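Local atomic coordinates of penicillin-binding protein activator LpoB (Salmonella enterica subsp. enterica serovar Typhimurium, PDB entry 4Q6L), a protein that probably regulates peptidoglycan synthesis as an outer-membrane lipoprotein that interacts with penicillin-binding protein 1B and is essential for its function. Residues K13-D18 and A53-F58. Residues are numbered along the deposited sequence; the frame is centred on the assembly and turned at random.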
loop_
_atom_site.group_PDB
_atom_site.type_symbol
_atom_site.label_atom_id
_atom_site.label_comp_id
_atom_site.label_asym_id
_atom_site.label_seq_id
_atom_site.Cartn_x
_atom_site.Cartn_y
_atom_site.Cartn_z
ATOM N N LYS A 13 -11.905 -7.128 1.560
ATOM C CA LYS A 13 -12.205 -6.985 2.984
ATOM C C LYS A 13 -12.069 -5.527 3.436
ATOM O O LYS A 13 -12.876 -5.023 4.239
ATOM C CB LYS A 13 -11.302 -7.858 3.845
ATOM C CG LYS A 13 -11.595 -9.333 3.704
ATOM C CD LYS A 13 -11.966 -9.980 5.044
ATOM C CE LYS A 13 -10.795 -10.021 6.004
ATOM N NZ LYS A 13 -10.766 -11.313 6.817
ATOM N N MET A 14 -11.046 -4.858 2.913
ATOM C CA MET A 14 -10.774 -3.479 3.285
ATOM C C MET A 14 -11.858 -2.532 2.753
ATOM O O MET A 14 -12.235 -1.575 3.411
ATOM C CB MET A 14 -9.394 -3.080 2.773
ATOM C CG MET A 14 -8.983 -1.652 3.051
ATOM S SD MET A 14 -7.688 -1.182 1.877
ATOM C CE MET A 14 -8.632 -1.072 0.362
ATOM N N LEU A 15 -12.368 -2.828 1.563
ATOM C CA LEU A 15 -13.429 -2.050 0.943
ATOM C C LEU A 15 -14.711 -2.070 1.752
ATOM O O LEU A 15 -15.516 -1.147 1.669
ATOM C CB LEU A 15 -13.714 -2.572 -0.469
ATOM C CG LEU A 15 -12.784 -2.133 -1.597
ATOM C CD1 LEU A 15 -13.326 -2.691 -2.897
ATOM C CD2 LEU A 15 -12.676 -0.624 -1.666
ATOM N N GLN A 16 -14.903 -3.126 2.543
ATOM C CA GLN A 16 -16.139 -3.317 3.302
ATOM C C GLN A 16 -16.032 -2.795 4.733
ATOM O O GLN A 16 -17.003 -2.842 5.503
ATOM C CB GLN A 16 -16.514 -4.794 3.289
ATOM C CG GLN A 16 -16.561 -5.394 1.875
ATOM C CD GLN A 16 -16.754 -6.905 1.884
ATOM O OE1 GLN A 16 -16.970 -7.509 2.932
ATOM N NE2 GLN A 16 -16.663 -7.515 0.709
ATOM N N ALA A 17 -14.853 -2.280 5.082
ATOM C CA ALA A 17 -14.614 -1.723 6.409
ATOM C C ALA A 17 -15.153 -0.288 6.471
ATOM O O ALA A 17 -14.969 0.517 5.558
ATOM C CB ALA A 17 -13.137 -1.740 6.748
ATOM N N ASP A 18 -15.834 0.019 7.575
ATOM C CA ASP A 18 -16.349 1.341 7.819
ATOM C C ASP A 18 -15.228 2.375 7.936
ATOM O O ASP A 18 -14.236 2.135 8.625
ATOM C CB ASP A 18 -17.256 1.348 9.045
ATOM C CG ASP A 18 -18.567 0.592 8.780
ATOM O OD1 ASP A 18 -18.576 -0.329 7.918
ATOM O OD2 ASP A 18 -19.598 0.904 9.422
ATOM N N ALA A 53 -7.175 -0.267 -7.898
ATOM C CA ALA A 53 -7.739 0.633 -8.887
ATOM C C ALA A 53 -9.057 0.075 -9.402
ATOM O O ALA A 53 -10.073 0.771 -9.421
ATOM C CB ALA A 53 -6.764 0.859 -10.031
ATOM N N ASN A 54 -9.030 -1.162 -9.845
ATOM C CA ASN A 54 -10.182 -1.762 -10.443
ATOM C C ASN A 54 -11.326 -1.908 -9.490
ATOM O O ASN A 54 -12.408 -1.396 -9.738
ATOM C CB ASN A 54 -9.808 -3.148 -10.969
ATOM C CG ASN A 54 -8.756 -3.095 -12.068
ATOM O OD1 ASN A 54 -8.001 -2.141 -12.209
ATOM N ND2 ASN A 54 -8.678 -4.141 -12.863
ATOM N N ASN A 55 -11.048 -2.534 -8.358
ATOM C CA ASN A 55 -11.998 -2.714 -7.270
ATOM C C ASN A 55 -12.196 -1.361 -6.578
ATOM O O ASN A 55 -11.257 -0.586 -6.423
ATOM C CB ASN A 55 -11.448 -3.728 -6.275
ATOM C CG ASN A 55 -12.229 -5.027 -6.192
ATOM O OD1 ASN A 55 -12.015 -5.965 -6.946
ATOM N ND2 ASN A 55 -13.124 -5.117 -5.226
ATOM N N GLY A 56 -13.422 -1.015 -6.226
ATOM C CA GLY A 56 -13.649 0.133 -5.379
ATOM C C GLY A 56 -13.196 1.425 -6.012
ATOM O O GLY A 56 -12.993 2.426 -5.340
ATOM N N LYS A 57 -12.948 1.397 -7.311
ATOM C CA LYS A 57 -12.881 2.608 -8.088
ATOM C C LYS A 57 -11.944 3.675 -7.497
ATOM O O LYS A 57 -12.142 4.840 -7.776
ATOM C CB LYS A 57 -14.313 3.145 -8.279
ATOM C CG LYS A 57 -14.757 4.264 -7.343
ATOM C CD LYS A 57 -16.054 4.936 -7.785
ATOM C CE LYS A 57 -17.293 4.062 -7.675
ATOM N NZ LYS A 57 -17.962 4.175 -6.350
ATOM N N PHE A 58 -10.927 3.276 -6.730
ATOM C CA PHE A 58 -10.035 4.164 -5.982
ATOM C C PHE A 58 -9.166 5.038 -6.869
ATOM O O PHE A 58 -8.604 4.567 -7.815
ATOM C CB PHE A 58 -9.053 3.294 -5.202
ATOM C CG PHE A 58 -9.284 3.219 -3.736
ATOM C CD1 PHE A 58 -9.030 4.290 -2.971
ATOM C CD2 PHE A 58 -9.703 2.057 -3.144
ATOM C CE1 PHE A 58 -9.213 4.219 -1.633
ATOM C CE2 PHE A 58 -9.917 1.973 -1.815
ATOM C CZ PHE A 58 -9.667 3.064 -1.041
#
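L15 points its CD1 methyl at N55 and G56, while its CD2 methyl lies between G56 and F58. Its CG lies anti to the carbonyl carbon (chi1 -80°), which carries the fork toward 53-58. L15 CD1 lies 3.7 Å from the backbone N of G56 and 4.0 Å from N55 CB. L15 CD2 sits 3.9 Å from G56 CA and 3.8 Å from F58 CE2. M14 reaches the same ring corner by another route. Its CG is anti to the backbone N (chi1 178°), and a bend at chi3 (71°) swings the methyl in, with M14 CE 4.0 Å from F58 CE2. Both methyls approach the ring obliquely. In this C-terminal globular part of LpoB, the contact joins the end of helix 3-15 to the turn that leads from helix 41-54 into strand 59-60. Beyond it, M14 touches W127 of strand 124-132 in the mixed sheet, and F58 touches V20 and S24. N55 and G56 are poorly ordered, whereas M14 and F58 are buried. The two segments meet by van der Waals packing of side-chain methyls against a ring and backbone atoms. They share no hydrogen bond, so the contact probably depends on fit of shape.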